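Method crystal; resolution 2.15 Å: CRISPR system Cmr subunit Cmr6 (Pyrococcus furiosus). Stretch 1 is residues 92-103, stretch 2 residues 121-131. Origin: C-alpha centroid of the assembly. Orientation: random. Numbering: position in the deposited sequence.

Stretch 1 (92-103) DPKEILSNAKVP
Stretch 2, residues 121-131: KVPEIIDELIR

What holds the centre of this contact together? Three side chains of the second stretch, Val122, Ile126 and Ile130, follow one another at four-residue intervals along a helix and point toward the first stretch, whose Pro93, Leu97 and Ala100 point back. Ile126 (chi1 -60°, chi2 -69°, both m) is central: its CD1 lies 3.9 Å from Leu97 CD1, and its CG2 lies 4.3 Å from Pro93 CB. Ile130 (m, t) brings CG1 to 3.6 Å from Pro93 CG, with the proline ring in a C-gamma endo pucker. Leu97 adopts the m, t rotamer. These branched and cyclic groups form no polar bonds with one another; they meet through apolar contacts, and the whole contact buries 456 Å², both sides summed.

How do the backbones run to allow this? Val122 to Arg131 is helical and continues onward, with phi/psi near -65/-40 from Glu124 onward, after Val122 at -58/-58 and Pro123 at -63/-16, and bonds such as Ile126 N to Val122 O (3.2 Å) and Ile130 N to Ile126 O (2.8 Å). The first stretch has one short helix, Pro93 to Ile96, with Leu97 N bonded to Pro93 O at 2.9 Å. Leu97 then leaves helical geometry (-102/26) and opens a type I turn through Ser98 (-55/-44) and Asn99 (-93/23), with Ala100 N bonded to Leu97 O at 3.2 Å. From Ala100 the chain is extended, at -73/132, -127/148 and -59/129 through Val102. The register runs in opposite sequence directions: Lys94 CA is 6.6 Å from Ile126 CA, and Lys101 CA is 6.6 Å from Val122 CA.

Where does the extended segment meet the helix start? Val122 (chi1 166°, t) serves this end. Val122 CG1 is 3.6 Å from Ala100 CB and 3.3 Å from Ala100 O, a close approach of a methyl to a carbonyl; Val122 CG2 is 3.9 Å from Val102 CG2, with Val102 also t at 177°. The CA-to-CB bonds of Lys101 (m, t, t, t), Ser98 and Asn99 point away from the helix.

What closes the polar edge? Lys94 starts sideways, but its t, p, t, m chain carries its end into a hollow among Pro123, Ile126, Ile130 and Asp127. Its aliphatic part packs first, with Lys94 CD 3.8 Å from Ile126 CG2, and Lys94 CE then passes 3.2 Å from Pro123 O. The ammonium forms a salt bridge with Asp127 (chi1 -71°, m; chi2 -32°): Lys94 NZ donates to Asp127 OD1 at 2.9 Å and, weakly, to Asp127 OD2 at 3.2 Å. The lysine thus joins apolar packing along its length to charge pairing at its tip. At the N-cap position, Asp92 (chi1 -175°, t) caps the short helix, its OD1 accepting a weak bond from Lys94 N at 3.1 Å.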

# COMPACT_ATOMS: atom_id res chain seq x y z
N ASP A 92 6.07 -9.55 -17.95
CA ASP A 92 7.48 -9.32 -17.68
C ASP A 92 7.74 -7.83 -17.67
O ASP A 92 7.75 -7.19 -18.72
CB ASP A 92 8.34 -10.01 -18.75
CG ASP A 92 9.83 -9.92 -18.45
OD1 ASP A 92 10.23 -9.27 -17.47
OD2 ASP A 92 10.62 -10.51 -19.23
N PRO A 93 7.97 -7.26 -16.48
CA PRO A 93 8.21 -5.81 -16.40
C PRO A 93 9.48 -5.40 -17.13
O PRO A 93 9.49 -4.39 -17.82
CB PRO A 93 8.33 -5.56 -14.89
CG PRO A 93 8.75 -6.87 -14.33
CD PRO A 93 8.07 -7.91 -15.16
N LYS A 94 10.53 -6.20 -16.99
CA LYS A 94 11.83 -5.92 -17.61
C LYS A 94 11.69 -5.70 -19.11
O LYS A 94 12.20 -4.72 -19.66
CB LYS A 94 12.80 -7.06 -17.34
CG LYS A 94 14.26 -6.65 -17.35
CD LYS A 94 14.53 -5.62 -16.27
CE LYS A 94 15.97 -5.12 -16.35
NZ LYS A 94 16.94 -6.23 -16.17
N GLU A 95 10.97 -6.60 -19.77
CA GLU A 95 10.76 -6.54 -21.21
C GLU A 95 9.95 -5.32 -21.63
O GLU A 95 10.35 -4.57 -22.52
CB GLU A 95 10.06 -7.82 -21.69
N ILE A 96 8.81 -5.12 -20.97
CA ILE A 96 7.87 -4.07 -21.37
C ILE A 96 8.37 -2.66 -21.06
O ILE A 96 8.09 -1.72 -21.80
CB ILE A 96 6.49 -4.28 -20.70
CG1 ILE A 96 6.02 -5.73 -20.89
CG2 ILE A 96 5.46 -3.31 -21.25
CD1 ILE A 96 4.58 -5.97 -20.53
N LEU A 97 9.11 -2.51 -19.97
CA LEU A 97 9.60 -1.18 -19.59
C LEU A 97 11.06 -0.96 -19.95
O LEU A 97 11.75 -0.16 -19.32
CB LEU A 97 9.40 -0.96 -18.09
CG LEU A 97 8.01 -1.26 -17.55
CD1 LEU A 97 7.94 -0.84 -16.10
CD2 LEU A 97 6.94 -0.56 -18.37
N SER A 98 11.53 -1.68 -20.96
CA SER A 98 12.92 -1.62 -21.39
C SER A 98 13.36 -0.19 -21.71
O SER A 98 14.43 0.25 -21.30
CB SER A 98 13.14 -2.52 -22.61
OG SER A 98 12.25 -2.19 -23.66
N ASN A 99 12.50 0.53 -22.42
CA ASN A 99 12.83 1.85 -22.93
C ASN A 99 12.42 2.98 -21.99
O ASN A 99 12.24 4.13 -22.40
CB ASN A 99 12.18 2.05 -24.30
CG ASN A 99 12.38 0.86 -25.22
OD1 ASN A 99 13.37 0.14 -25.11
ND2 ASN A 99 11.43 0.65 -26.12
N ALA A 100 12.28 2.66 -20.71
CA ALA A 100 11.91 3.67 -19.73
C ALA A 100 13.08 4.61 -19.46
O ALA A 100 14.21 4.17 -19.25
CB ALA A 100 11.45 3.01 -18.44
N LYS A 101 12.80 5.91 -19.48
CA LYS A 101 13.80 6.92 -19.20
C LYS A 101 13.28 7.85 -18.12
O LYS A 101 12.07 8.08 -18.03
CB LYS A 101 14.15 7.71 -20.46
CG LYS A 101 14.57 6.86 -21.65
CD LYS A 101 14.83 7.71 -22.89
CE LYS A 101 15.21 6.84 -24.08
NZ LYS A 101 15.60 7.65 -25.27
N VAL A 102 14.18 8.36 -17.29
CA VAL A 102 13.80 9.34 -16.28
C VAL A 102 13.20 10.55 -16.97
O VAL A 102 13.77 11.08 -17.92
CB VAL A 102 15.01 9.77 -15.41
CG1 VAL A 102 14.61 10.85 -14.43
CG2 VAL A 102 15.58 8.57 -14.67
N PRO A 103 12.02 10.98 -16.50
CA PRO A 103 11.29 12.09 -17.13
C PRO A 103 11.92 13.47 -16.92
O PRO A 103 12.65 13.70 -15.95
CB PRO A 103 9.91 12.03 -16.45
CG PRO A 103 10.16 11.35 -15.16
CD PRO A 103 11.23 10.34 -15.44
N LYS A 121 20.36 3.36 -12.15
CA LYS A 121 19.75 3.65 -13.44
C LYS A 121 18.43 2.91 -13.60
O LYS A 121 18.12 2.03 -12.80
CB LYS A 121 20.70 3.30 -14.58
CG LYS A 121 22.03 4.03 -14.51
CD LYS A 121 22.32 4.79 -15.79
CE LYS A 121 23.65 5.54 -15.70
NZ LYS A 121 24.03 6.22 -16.98
N VAL A 122 17.67 3.26 -14.63
CA VAL A 122 16.32 2.74 -14.77
C VAL A 122 16.26 1.21 -14.84
O VAL A 122 15.60 0.61 -14.00
CB VAL A 122 15.62 3.35 -16.01
CG1 VAL A 122 14.37 2.56 -16.35
CG2 VAL A 122 15.29 4.81 -15.77
N PRO A 123 16.96 0.57 -15.81
CA PRO A 123 16.77 -0.89 -15.88
C PRO A 123 17.24 -1.61 -14.62
O PRO A 123 16.87 -2.77 -14.40
CB PRO A 123 17.61 -1.30 -17.10
CG PRO A 123 17.78 -0.04 -17.88
CD PRO A 123 17.90 1.03 -16.85
N GLU A 124 18.03 -0.93 -13.80
CA GLU A 124 18.47 -1.50 -12.53
C GLU A 124 17.37 -1.46 -11.48
O GLU A 124 17.15 -2.43 -10.76
CB GLU A 124 19.72 -0.78 -12.02
CG GLU A 124 20.23 -1.29 -10.68
CD GLU A 124 21.53 -0.63 -10.26
OE1 GLU A 124 22.04 0.23 -11.01
OE2 GLU A 124 22.05 -0.98 -9.17
N ILE A 125 16.67 -0.32 -11.39
CA ILE A 125 15.63 -0.13 -10.38
C ILE A 125 14.46 -1.09 -10.60
O ILE A 125 13.86 -1.60 -9.65
CB ILE A 125 15.09 1.32 -10.39
CG1 ILE A 125 16.21 2.32 -10.13
CG2 ILE A 125 14.00 1.51 -9.34
CD1 ILE A 125 15.73 3.75 -10.06
N ILE A 126 14.15 -1.34 -11.87
CA ILE A 126 13.17 -2.34 -12.24
C ILE A 126 13.52 -3.68 -11.60
O ILE A 126 12.64 -4.41 -11.15
CB ILE A 126 13.08 -2.50 -13.77
CG1 ILE A 126 12.68 -1.18 -14.42
CG2 ILE A 126 12.09 -3.59 -14.14
CD1 ILE A 126 11.26 -0.78 -14.11
N ASP A 127 14.81 -3.98 -11.54
CA ASP A 127 15.28 -5.24 -10.97
C ASP A 127 15.07 -5.29 -9.47
O ASP A 127 14.66 -6.31 -8.92
CB ASP A 127 16.75 -5.47 -11.30
CG ASP A 127 16.96 -5.79 -12.76
OD1 ASP A 127 16.07 -6.41 -13.37
OD2 ASP A 127 18.03 -5.42 -13.30
N GLU A 128 15.36 -4.19 -8.79
CA GLU A 128 15.17 -4.13 -7.35
C GLU A 128 13.69 -4.24 -7.01
O GLU A 128 13.33 -4.82 -5.99
CB GLU A 128 15.78 -2.85 -6.78
CG GLU A 128 17.30 -2.81 -6.83
CD GLU A 128 17.91 -1.89 -5.79
OE1 GLU A 128 17.75 -0.67 -5.92
OE2 GLU A 128 18.54 -2.40 -4.83
N LEU A 129 12.85 -3.69 -7.88
CA LEU A 129 11.40 -3.72 -7.68
C LEU A 129 10.86 -5.10 -8.00
O LEU A 129 9.93 -5.57 -7.34
CB LEU A 129 10.70 -2.67 -8.55
CG LEU A 129 10.95 -1.21 -8.20
CD1 LEU A 129 10.44 -0.29 -9.29
CD2 LEU A 129 10.29 -0.86 -6.88
N ILE A 130 11.42 -5.74 -9.02
CA ILE A 130 11.14 -7.14 -9.29
C ILE A 130 11.46 -7.97 -8.03
O ILE A 130 10.68 -8.82 -7.63
CB ILE A 130 11.93 -7.67 -10.50
CG1 ILE A 130 11.33 -7.11 -11.80
CG2 ILE A 130 11.91 -9.19 -10.55
CD1 ILE A 130 12.14 -7.43 -13.04
N ARG A 131 12.59 -7.69 -7.40
CA ARG A 131 12.97 -8.43 -6.20
C ARG A 131 12.08 -8.12 -4.99
O ARG A 131 11.76 -9.01 -4.22
CB ARG A 131 14.43 -8.17 -5.87
CG ARG A 131 15.39 -8.67 -6.93
CD ARG A 131 16.80 -8.24 -6.62
NE ARG A 131 17.13 -8.58 -5.24
CZ ARG A 131 17.97 -7.89 -4.48
NH1 ARG A 131 18.58 -6.82 -4.96
NH2 ARG A 131 18.19 -8.29 -3.23